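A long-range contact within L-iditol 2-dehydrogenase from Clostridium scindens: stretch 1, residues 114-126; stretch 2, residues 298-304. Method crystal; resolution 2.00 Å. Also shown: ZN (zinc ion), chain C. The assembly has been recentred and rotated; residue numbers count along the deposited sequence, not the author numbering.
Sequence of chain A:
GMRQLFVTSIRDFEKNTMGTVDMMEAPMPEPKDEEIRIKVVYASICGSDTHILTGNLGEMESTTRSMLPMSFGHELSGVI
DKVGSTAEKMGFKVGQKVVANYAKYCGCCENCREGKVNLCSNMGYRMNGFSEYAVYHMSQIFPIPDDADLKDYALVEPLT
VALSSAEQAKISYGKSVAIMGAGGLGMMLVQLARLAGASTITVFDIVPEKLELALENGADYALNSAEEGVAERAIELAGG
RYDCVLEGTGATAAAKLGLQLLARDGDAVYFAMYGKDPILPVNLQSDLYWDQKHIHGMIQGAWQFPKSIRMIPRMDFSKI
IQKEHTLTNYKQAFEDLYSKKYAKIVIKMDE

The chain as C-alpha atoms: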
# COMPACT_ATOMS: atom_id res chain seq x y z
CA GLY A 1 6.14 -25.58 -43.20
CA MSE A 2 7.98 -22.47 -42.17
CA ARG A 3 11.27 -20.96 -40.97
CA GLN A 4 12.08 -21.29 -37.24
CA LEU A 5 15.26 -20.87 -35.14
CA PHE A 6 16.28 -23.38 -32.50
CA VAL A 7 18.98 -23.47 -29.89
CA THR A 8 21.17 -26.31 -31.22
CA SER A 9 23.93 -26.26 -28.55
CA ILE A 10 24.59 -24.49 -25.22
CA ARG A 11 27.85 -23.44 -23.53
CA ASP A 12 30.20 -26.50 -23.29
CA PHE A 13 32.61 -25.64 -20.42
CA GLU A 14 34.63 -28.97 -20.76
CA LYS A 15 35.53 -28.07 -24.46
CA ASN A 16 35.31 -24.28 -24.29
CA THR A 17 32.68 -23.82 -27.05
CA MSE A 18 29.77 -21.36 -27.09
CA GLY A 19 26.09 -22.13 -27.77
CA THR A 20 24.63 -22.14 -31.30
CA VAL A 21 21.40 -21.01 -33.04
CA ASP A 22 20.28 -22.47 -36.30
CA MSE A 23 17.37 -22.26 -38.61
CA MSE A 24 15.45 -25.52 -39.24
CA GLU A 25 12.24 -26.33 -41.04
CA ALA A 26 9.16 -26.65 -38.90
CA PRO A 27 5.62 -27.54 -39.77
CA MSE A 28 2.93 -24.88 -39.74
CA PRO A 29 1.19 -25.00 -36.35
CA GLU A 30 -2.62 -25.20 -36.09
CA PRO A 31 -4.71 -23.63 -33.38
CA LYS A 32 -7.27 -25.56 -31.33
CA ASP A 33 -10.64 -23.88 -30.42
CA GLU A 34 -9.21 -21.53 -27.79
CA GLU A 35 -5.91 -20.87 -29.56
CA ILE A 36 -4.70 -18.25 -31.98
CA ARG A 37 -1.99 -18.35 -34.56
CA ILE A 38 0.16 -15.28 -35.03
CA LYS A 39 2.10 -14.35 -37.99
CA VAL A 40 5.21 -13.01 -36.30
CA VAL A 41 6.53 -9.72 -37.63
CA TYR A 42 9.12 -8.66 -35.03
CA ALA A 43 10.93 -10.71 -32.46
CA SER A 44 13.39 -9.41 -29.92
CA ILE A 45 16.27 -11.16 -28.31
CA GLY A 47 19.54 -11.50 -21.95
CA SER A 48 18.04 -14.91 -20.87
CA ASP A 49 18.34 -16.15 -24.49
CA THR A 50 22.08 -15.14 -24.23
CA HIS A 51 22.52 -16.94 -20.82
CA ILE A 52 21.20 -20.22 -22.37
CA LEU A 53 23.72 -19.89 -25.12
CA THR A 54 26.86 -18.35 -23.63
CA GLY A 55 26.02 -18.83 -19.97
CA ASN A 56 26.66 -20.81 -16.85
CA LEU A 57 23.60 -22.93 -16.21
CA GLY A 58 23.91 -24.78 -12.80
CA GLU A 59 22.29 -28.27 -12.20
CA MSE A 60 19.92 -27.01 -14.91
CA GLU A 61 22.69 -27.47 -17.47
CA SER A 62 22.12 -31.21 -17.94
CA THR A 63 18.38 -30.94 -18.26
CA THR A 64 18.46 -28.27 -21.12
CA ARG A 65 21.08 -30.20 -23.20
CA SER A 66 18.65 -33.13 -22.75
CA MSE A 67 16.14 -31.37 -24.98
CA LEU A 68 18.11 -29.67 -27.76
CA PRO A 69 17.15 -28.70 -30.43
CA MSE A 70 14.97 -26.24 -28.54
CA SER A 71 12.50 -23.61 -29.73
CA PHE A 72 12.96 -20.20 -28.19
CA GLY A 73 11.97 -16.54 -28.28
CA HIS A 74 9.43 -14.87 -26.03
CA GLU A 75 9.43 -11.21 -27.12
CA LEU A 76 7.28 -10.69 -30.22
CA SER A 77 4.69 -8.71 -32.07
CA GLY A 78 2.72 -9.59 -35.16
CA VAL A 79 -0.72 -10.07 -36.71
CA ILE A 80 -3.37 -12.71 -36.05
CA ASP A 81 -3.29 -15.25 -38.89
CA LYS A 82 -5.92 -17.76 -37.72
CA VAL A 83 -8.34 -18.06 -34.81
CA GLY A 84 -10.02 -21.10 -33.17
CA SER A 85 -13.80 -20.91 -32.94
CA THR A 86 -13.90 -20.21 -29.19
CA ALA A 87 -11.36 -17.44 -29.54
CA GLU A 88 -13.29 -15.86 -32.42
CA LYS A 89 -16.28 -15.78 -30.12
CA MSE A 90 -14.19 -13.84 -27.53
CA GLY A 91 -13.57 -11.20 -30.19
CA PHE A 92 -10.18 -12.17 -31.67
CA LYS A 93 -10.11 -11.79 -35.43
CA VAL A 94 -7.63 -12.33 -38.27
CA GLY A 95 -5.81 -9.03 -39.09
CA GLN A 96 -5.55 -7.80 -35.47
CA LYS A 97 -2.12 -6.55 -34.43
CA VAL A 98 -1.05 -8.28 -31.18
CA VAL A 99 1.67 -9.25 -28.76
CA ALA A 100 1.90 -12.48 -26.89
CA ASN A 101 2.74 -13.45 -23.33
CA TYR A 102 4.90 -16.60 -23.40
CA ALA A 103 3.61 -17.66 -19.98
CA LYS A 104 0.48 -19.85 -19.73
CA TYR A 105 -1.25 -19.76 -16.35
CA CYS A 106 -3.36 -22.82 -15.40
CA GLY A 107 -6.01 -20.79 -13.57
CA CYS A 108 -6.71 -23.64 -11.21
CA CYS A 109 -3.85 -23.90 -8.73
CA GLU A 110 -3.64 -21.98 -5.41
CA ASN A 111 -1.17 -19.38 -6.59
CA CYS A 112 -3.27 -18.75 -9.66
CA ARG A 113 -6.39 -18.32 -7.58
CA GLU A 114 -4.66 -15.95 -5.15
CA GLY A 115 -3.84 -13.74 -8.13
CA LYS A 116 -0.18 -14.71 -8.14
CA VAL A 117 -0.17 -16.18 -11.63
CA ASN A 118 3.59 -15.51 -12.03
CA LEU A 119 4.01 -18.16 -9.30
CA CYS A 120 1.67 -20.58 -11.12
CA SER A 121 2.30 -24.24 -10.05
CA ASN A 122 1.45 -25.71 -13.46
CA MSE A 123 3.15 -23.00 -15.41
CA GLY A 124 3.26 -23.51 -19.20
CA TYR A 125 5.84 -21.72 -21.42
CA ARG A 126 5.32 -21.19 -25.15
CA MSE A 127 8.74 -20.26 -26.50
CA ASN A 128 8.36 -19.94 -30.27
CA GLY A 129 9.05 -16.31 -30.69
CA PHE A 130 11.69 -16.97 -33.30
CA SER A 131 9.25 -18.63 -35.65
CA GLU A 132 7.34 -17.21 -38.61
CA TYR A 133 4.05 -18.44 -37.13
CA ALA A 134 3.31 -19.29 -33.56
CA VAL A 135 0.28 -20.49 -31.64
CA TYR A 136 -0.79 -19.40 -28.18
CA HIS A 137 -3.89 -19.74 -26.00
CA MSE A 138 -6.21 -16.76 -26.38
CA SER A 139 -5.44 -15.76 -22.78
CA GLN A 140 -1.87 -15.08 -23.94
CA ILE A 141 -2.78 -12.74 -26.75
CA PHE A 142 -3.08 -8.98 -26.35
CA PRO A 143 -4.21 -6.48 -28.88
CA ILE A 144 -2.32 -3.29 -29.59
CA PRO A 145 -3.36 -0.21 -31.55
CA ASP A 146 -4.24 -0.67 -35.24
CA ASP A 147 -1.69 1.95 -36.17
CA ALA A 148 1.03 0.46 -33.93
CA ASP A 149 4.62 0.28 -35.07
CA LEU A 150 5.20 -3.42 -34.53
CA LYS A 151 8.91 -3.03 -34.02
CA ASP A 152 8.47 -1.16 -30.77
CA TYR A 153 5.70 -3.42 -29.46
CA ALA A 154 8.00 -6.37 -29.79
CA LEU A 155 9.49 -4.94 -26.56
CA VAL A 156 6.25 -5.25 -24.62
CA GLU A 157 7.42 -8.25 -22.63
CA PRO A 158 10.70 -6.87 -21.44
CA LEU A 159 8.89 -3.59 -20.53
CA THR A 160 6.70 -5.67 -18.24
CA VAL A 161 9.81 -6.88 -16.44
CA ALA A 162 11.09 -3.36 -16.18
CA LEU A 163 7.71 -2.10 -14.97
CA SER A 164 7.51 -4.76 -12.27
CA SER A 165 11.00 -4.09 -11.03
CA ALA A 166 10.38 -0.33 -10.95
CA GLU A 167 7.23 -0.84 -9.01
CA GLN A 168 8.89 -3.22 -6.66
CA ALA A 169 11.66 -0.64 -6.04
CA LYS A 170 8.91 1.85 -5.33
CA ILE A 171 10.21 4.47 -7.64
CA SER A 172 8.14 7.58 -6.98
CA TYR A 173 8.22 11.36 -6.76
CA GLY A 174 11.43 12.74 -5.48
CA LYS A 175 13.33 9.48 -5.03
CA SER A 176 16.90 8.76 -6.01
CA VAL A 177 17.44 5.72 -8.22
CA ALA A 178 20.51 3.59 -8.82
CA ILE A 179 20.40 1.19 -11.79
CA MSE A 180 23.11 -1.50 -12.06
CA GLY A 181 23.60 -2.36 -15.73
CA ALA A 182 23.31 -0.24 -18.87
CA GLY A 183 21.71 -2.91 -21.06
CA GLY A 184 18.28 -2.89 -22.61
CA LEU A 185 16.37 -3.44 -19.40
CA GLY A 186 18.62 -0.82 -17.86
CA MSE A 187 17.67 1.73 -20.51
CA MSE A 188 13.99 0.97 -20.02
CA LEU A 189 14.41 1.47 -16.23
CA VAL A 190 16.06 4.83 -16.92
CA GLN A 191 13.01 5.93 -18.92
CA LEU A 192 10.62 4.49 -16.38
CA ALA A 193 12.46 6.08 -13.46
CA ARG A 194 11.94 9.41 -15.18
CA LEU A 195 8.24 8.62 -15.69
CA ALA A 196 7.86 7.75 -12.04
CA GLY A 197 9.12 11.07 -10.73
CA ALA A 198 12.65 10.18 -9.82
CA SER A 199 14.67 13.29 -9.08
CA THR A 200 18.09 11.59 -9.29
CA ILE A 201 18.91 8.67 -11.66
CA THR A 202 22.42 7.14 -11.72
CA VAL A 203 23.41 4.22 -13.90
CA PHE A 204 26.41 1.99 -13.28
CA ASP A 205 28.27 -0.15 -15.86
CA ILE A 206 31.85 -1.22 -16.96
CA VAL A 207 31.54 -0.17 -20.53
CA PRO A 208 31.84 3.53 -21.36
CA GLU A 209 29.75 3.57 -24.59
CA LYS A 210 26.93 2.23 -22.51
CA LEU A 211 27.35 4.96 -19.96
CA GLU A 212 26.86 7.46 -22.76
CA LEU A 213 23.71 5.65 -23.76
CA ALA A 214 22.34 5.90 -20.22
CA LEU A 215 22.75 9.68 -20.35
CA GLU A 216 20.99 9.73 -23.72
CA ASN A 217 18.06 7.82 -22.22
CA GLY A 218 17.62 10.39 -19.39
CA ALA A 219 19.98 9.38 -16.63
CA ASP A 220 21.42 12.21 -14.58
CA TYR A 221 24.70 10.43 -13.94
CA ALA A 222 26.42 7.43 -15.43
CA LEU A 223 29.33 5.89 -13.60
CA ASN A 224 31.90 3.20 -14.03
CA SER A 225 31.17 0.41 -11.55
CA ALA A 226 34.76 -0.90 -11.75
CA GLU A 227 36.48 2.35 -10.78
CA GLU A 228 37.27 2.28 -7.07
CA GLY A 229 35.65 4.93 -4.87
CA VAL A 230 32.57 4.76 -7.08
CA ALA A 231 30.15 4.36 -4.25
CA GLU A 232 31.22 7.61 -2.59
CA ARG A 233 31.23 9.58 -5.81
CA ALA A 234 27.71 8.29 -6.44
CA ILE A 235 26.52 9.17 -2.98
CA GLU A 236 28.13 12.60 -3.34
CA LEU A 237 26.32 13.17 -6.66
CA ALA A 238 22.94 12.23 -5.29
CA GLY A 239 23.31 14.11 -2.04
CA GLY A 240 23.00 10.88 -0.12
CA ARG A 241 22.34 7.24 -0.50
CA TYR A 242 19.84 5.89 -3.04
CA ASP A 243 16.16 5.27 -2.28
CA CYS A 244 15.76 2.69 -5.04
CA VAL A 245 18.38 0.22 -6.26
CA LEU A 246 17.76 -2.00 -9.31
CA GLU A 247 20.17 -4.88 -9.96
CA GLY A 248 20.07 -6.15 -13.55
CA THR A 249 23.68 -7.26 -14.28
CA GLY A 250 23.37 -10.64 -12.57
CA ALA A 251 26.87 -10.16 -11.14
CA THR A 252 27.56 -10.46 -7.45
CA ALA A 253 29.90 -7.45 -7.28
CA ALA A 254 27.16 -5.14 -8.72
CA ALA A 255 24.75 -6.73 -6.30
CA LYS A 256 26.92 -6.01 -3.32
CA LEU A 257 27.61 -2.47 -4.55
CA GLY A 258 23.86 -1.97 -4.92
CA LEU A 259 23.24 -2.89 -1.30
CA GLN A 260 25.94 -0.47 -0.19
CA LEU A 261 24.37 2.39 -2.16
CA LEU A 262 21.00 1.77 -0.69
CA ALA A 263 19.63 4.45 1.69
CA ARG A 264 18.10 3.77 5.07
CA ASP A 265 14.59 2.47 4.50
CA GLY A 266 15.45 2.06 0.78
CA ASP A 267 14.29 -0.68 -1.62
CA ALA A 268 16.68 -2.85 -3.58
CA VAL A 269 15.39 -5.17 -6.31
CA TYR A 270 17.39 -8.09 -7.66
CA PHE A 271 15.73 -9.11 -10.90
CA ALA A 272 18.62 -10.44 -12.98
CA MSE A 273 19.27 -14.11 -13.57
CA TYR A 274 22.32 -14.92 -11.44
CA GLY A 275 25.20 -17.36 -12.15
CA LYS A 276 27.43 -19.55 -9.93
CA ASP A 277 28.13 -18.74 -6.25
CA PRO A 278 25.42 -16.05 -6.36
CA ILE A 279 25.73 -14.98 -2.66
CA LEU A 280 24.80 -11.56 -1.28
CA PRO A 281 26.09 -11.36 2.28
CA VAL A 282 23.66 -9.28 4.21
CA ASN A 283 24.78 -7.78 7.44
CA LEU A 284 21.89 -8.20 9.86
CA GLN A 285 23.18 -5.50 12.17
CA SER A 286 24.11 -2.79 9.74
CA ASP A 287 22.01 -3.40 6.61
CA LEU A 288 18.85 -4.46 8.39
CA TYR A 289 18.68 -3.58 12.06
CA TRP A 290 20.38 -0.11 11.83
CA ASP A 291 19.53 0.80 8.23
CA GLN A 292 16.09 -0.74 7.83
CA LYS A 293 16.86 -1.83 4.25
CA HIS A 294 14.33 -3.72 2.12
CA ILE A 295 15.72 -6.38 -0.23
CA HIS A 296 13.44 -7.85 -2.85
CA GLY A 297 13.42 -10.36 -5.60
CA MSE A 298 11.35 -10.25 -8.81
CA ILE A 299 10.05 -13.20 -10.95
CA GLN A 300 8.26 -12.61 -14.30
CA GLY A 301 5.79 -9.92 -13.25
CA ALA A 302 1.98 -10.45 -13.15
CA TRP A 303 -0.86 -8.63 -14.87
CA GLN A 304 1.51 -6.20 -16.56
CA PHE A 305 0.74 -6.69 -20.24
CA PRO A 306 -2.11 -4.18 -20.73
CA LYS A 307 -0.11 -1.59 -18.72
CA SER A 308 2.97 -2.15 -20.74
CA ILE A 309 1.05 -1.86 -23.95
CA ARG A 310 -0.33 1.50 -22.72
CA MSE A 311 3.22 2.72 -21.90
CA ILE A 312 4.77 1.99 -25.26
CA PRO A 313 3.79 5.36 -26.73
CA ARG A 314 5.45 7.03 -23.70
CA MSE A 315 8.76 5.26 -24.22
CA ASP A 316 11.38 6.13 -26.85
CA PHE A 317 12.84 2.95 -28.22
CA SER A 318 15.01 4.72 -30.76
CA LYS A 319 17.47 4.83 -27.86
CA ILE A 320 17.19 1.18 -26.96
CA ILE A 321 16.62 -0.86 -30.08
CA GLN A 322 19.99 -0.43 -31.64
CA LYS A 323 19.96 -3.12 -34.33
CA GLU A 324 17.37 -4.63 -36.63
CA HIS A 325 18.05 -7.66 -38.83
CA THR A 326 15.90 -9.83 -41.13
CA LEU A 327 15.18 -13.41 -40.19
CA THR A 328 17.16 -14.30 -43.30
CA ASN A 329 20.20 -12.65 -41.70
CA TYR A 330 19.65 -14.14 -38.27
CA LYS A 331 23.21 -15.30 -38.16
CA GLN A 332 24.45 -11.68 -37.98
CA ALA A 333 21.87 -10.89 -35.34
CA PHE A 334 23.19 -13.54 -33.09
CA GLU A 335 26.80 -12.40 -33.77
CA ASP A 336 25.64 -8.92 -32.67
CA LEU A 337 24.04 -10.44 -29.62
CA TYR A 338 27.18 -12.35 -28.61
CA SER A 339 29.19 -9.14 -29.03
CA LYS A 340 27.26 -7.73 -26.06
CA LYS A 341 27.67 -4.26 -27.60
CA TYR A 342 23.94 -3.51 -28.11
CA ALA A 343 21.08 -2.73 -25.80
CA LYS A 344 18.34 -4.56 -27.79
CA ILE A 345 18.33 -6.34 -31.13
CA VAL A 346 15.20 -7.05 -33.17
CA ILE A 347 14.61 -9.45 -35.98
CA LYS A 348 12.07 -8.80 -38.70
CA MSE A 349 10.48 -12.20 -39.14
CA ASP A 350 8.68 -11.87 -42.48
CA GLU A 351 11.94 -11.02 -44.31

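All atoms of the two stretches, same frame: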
# COMPACT_ATOMS: atom_id res chain seq x y z
N GLU A 114 -5.00 -17.02 -6.08
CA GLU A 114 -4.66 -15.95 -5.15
C GLU A 114 -4.20 -14.75 -5.96
O GLU A 114 -3.86 -13.73 -5.41
CB GLU A 114 -3.59 -16.40 -4.16
CG GLU A 114 -4.16 -17.30 -3.01
CD GLU A 114 -3.11 -17.85 -2.08
OE1 GLU A 114 -1.92 -17.56 -2.29
OE2 GLU A 114 -3.45 -18.61 -1.14
N GLY A 115 -4.24 -14.85 -7.29
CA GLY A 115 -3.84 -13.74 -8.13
C GLY A 115 -2.36 -13.74 -8.48
O GLY A 115 -1.88 -12.85 -9.24
N LYS A 116 -1.62 -14.74 -7.98
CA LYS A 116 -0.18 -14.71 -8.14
C LYS A 116 0.19 -15.63 -9.30
O LYS A 116 0.86 -16.63 -9.14
CB LYS A 116 0.48 -15.08 -6.84
CG LYS A 116 -0.02 -14.23 -5.65
CD LYS A 116 1.11 -13.85 -4.70
CE LYS A 116 0.65 -13.64 -3.27
NZ LYS A 116 0.38 -14.99 -2.72
N VAL A 117 -0.27 -15.27 -10.48
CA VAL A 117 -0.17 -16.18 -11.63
C VAL A 117 1.29 -16.36 -12.06
O VAL A 117 1.62 -17.37 -12.63
CB VAL A 117 -1.06 -15.69 -12.84
CG1 VAL A 117 -2.59 -15.89 -12.57
CG2 VAL A 117 -0.79 -14.25 -13.20
N ASN A 118 2.15 -15.37 -11.81
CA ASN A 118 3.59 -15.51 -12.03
C ASN A 118 4.28 -16.56 -11.16
O ASN A 118 5.44 -16.90 -11.45
CB ASN A 118 4.29 -14.18 -11.83
CG ASN A 118 4.16 -13.65 -10.38
OD1 ASN A 118 3.05 -13.59 -9.82
ND2 ASN A 118 5.32 -13.33 -9.76
N LEU A 119 3.57 -17.05 -10.13
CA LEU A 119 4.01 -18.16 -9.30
C LEU A 119 3.18 -19.38 -9.61
O LEU A 119 3.10 -20.30 -8.80
CB LEU A 119 3.88 -17.83 -7.77
CG LEU A 119 4.45 -16.48 -7.33
CD1 LEU A 119 4.12 -16.23 -5.87
CD2 LEU A 119 5.96 -16.43 -7.59
N CYS A 120 2.53 -19.42 -10.76
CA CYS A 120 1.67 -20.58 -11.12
C CYS A 120 2.39 -21.92 -10.89
O CYS A 120 3.51 -22.10 -11.38
CB CYS A 120 1.15 -20.51 -12.60
SG CYS A 120 0.34 -22.06 -13.12
N SER A 121 1.75 -22.85 -10.19
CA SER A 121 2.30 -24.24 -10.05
C SER A 121 2.34 -25.13 -11.26
O SER A 121 3.07 -26.10 -11.25
CB SER A 121 1.48 -25.05 -9.05
OG SER A 121 1.44 -24.39 -7.84
N ASN A 122 1.46 -24.92 -12.23
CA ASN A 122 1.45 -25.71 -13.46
C ASN A 122 1.79 -24.83 -14.64
O ASN A 122 1.15 -24.88 -15.70
CB ASN A 122 0.09 -26.33 -13.69
CG ASN A 122 -0.37 -27.10 -12.51
OD1 ASN A 122 -1.46 -26.88 -11.99
ND2 ASN A 122 0.48 -27.95 -12.01
N MSE A 123 2.81 -24.03 -14.45
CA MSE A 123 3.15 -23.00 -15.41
C MSE A 123 3.46 -23.64 -16.76
O MSE A 123 4.17 -24.61 -16.81
CB MSE A 123 4.36 -22.25 -14.89
CG MSE A 123 4.79 -21.11 -15.81
SE MSE A 123 3.60 -19.55 -15.66
CE MSE A 123 4.44 -18.86 -14.00
N GLY A 124 2.90 -23.11 -17.83
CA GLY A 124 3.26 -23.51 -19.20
C GLY A 124 4.10 -22.38 -19.79
O GLY A 124 3.95 -21.22 -19.37
N TYR A 125 5.02 -22.71 -20.71
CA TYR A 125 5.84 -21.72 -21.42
C TYR A 125 5.80 -21.98 -22.91
O TYR A 125 6.14 -23.05 -23.33
CB TYR A 125 7.29 -21.79 -20.96
CG TYR A 125 7.52 -21.69 -19.46
CD1 TYR A 125 7.69 -20.46 -18.87
CD2 TYR A 125 7.57 -22.82 -18.65
CE1 TYR A 125 7.90 -20.32 -17.50
CE2 TYR A 125 7.77 -22.70 -17.27
CZ TYR A 125 7.95 -21.44 -16.71
OH TYR A 125 8.17 -21.28 -15.36
N ARG A 126 5.37 -21.01 -23.70
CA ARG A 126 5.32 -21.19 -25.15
C ARG A 126 6.44 -20.31 -25.72
O ARG A 126 6.30 -19.08 -25.77
CB ARG A 126 3.97 -20.78 -25.74
CG ARG A 126 2.74 -21.38 -25.05
CD ARG A 126 2.45 -22.86 -25.38
NE ARG A 126 2.29 -23.13 -26.82
CZ ARG A 126 1.14 -23.18 -27.54
NH1 ARG A 126 -0.07 -22.96 -27.04
NH2 ARG A 126 1.22 -23.46 -28.84
N MSE A 298 12.32 -10.54 -7.74
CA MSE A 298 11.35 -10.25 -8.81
C MSE A 298 11.34 -11.44 -9.82
O MSE A 298 12.34 -11.67 -10.52
CB MSE A 298 11.74 -8.94 -9.51
CG MSE A 298 10.56 -8.02 -9.89
SE MSE A 298 9.42 -8.93 -11.15
CE MSE A 298 10.65 -8.77 -12.71
N ILE A 299 10.24 -12.20 -9.86
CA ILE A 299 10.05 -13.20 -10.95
C ILE A 299 8.82 -12.97 -11.88
O ILE A 299 7.65 -13.04 -11.47
CB ILE A 299 10.05 -14.70 -10.48
CG1 ILE A 299 10.10 -15.62 -11.75
CG2 ILE A 299 8.87 -14.97 -9.48
CD1 ILE A 299 10.91 -16.94 -11.68
N GLN A 300 9.17 -12.69 -13.13
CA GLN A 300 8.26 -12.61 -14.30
C GLN A 300 7.42 -11.35 -14.35
O GLN A 300 7.31 -10.77 -15.43
CB GLN A 300 7.34 -13.84 -14.45
CG GLN A 300 8.04 -15.09 -14.92
CD GLN A 300 7.06 -16.24 -15.21
OE1 GLN A 300 5.85 -16.02 -15.43
NE2 GLN A 300 7.58 -17.45 -15.20
N GLY A 301 6.84 -10.94 -13.23
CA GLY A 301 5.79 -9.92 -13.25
C GLY A 301 4.41 -10.62 -13.45
O GLY A 301 4.34 -11.78 -13.93
N ALA A 302 3.34 -9.94 -13.06
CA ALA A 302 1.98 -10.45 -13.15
C ALA A 302 1.05 -9.35 -13.54
O ALA A 302 1.13 -8.27 -12.93
CB ALA A 302 1.51 -10.96 -11.80
N TRP A 303 0.12 -9.62 -14.46
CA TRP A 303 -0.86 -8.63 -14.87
C TRP A 303 -0.28 -7.35 -15.44
O TRP A 303 -0.88 -6.32 -15.30
CB TRP A 303 -1.74 -8.25 -13.68
CG TRP A 303 -2.26 -9.45 -12.92
CD1 TRP A 303 -2.10 -9.69 -11.60
CD2 TRP A 303 -3.03 -10.57 -13.44
NE1 TRP A 303 -2.70 -10.88 -11.25
CE2 TRP A 303 -3.29 -11.43 -12.36
CE3 TRP A 303 -3.51 -10.92 -14.70
CZ2 TRP A 303 -4.00 -12.62 -12.51
CZ3 TRP A 303 -4.20 -12.13 -14.85
CH2 TRP A 303 -4.44 -12.94 -13.76
N GLN A 304 0.87 -7.41 -16.09
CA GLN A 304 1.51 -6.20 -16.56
C GLN A 304 1.31 -5.90 -18.03
O GLN A 304 1.72 -4.82 -18.51
CB GLN A 304 3.01 -6.27 -16.29
CG GLN A 304 3.40 -6.41 -14.83
CD GLN A 304 3.26 -5.11 -14.05
OE1 GLN A 304 2.52 -4.23 -14.40
NE2 GLN A 304 3.93 -5.02 -12.98
ZN ZN C . -1.74 -22.12 -11.83

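What anchors the centre of this contact? Asn118, buried and with its CA-to-CB bond directed toward the other stretch, covers the most surface of any residue here. With chi1 in the p well, its amide reaches the backbone of stretch 2, and Asn118 ND2 donates a hydrogen bond to Ile299 O at 2.9 Å, nearly straight at 162°. An amide suits this place because it can supply a donor to a carbonyl in a buried setting. Asn118 CB lies 3.2 Å from Gly301 O, and Asn118 OD1 packs 3.6 Å from Ala302 CB, where a small methyl fits closely.

How does Trp303 join the two stretches? Its CA-to-CB bond points sideways, but the indole comes nearer, and Trp303 NE1 donates a hydrogen bond of 2.9 Å to Gly115 O, which lies at the ring edge. Over one face sits Val117, whose CG2 is 3.9 Å from the centroid of the six-membered ring of Trp303 in a CH-pi contact; its CG1 also approaches Trp303 CZ2 at 3.6 Å. The indole thus combines a polar edge with an apolar face. Gly115, at a phi of 89°, follows a helix in a Schellman motif, and a CB there would jam against the preceding carbonyl.

What does Gln300 cover? Its CA-to-CB bond points toward stretch 1, and the chain is extended at chi2. Gln300 CB packs 4.0 Å from Asn118 CB, while farther out Gln300 OE1 lies 3.5 Å from CE of selenomethionine Met123 and Gln300 NE2 sits 3.7 Å from Tyr125 CE1, at the ring edge. These are packing contacts.

Where is the remaining apolar surface closed? Leu119 starts away from stretch 2, yet its end returns, placing Leu119 CD2 3.8 Å from Ile299 CG2; both residues are buried. Next along the chain, Cys120 is out of reach of stretch 2 and binds the zinc ion ZN through Cys120 SG at 2.5 Å.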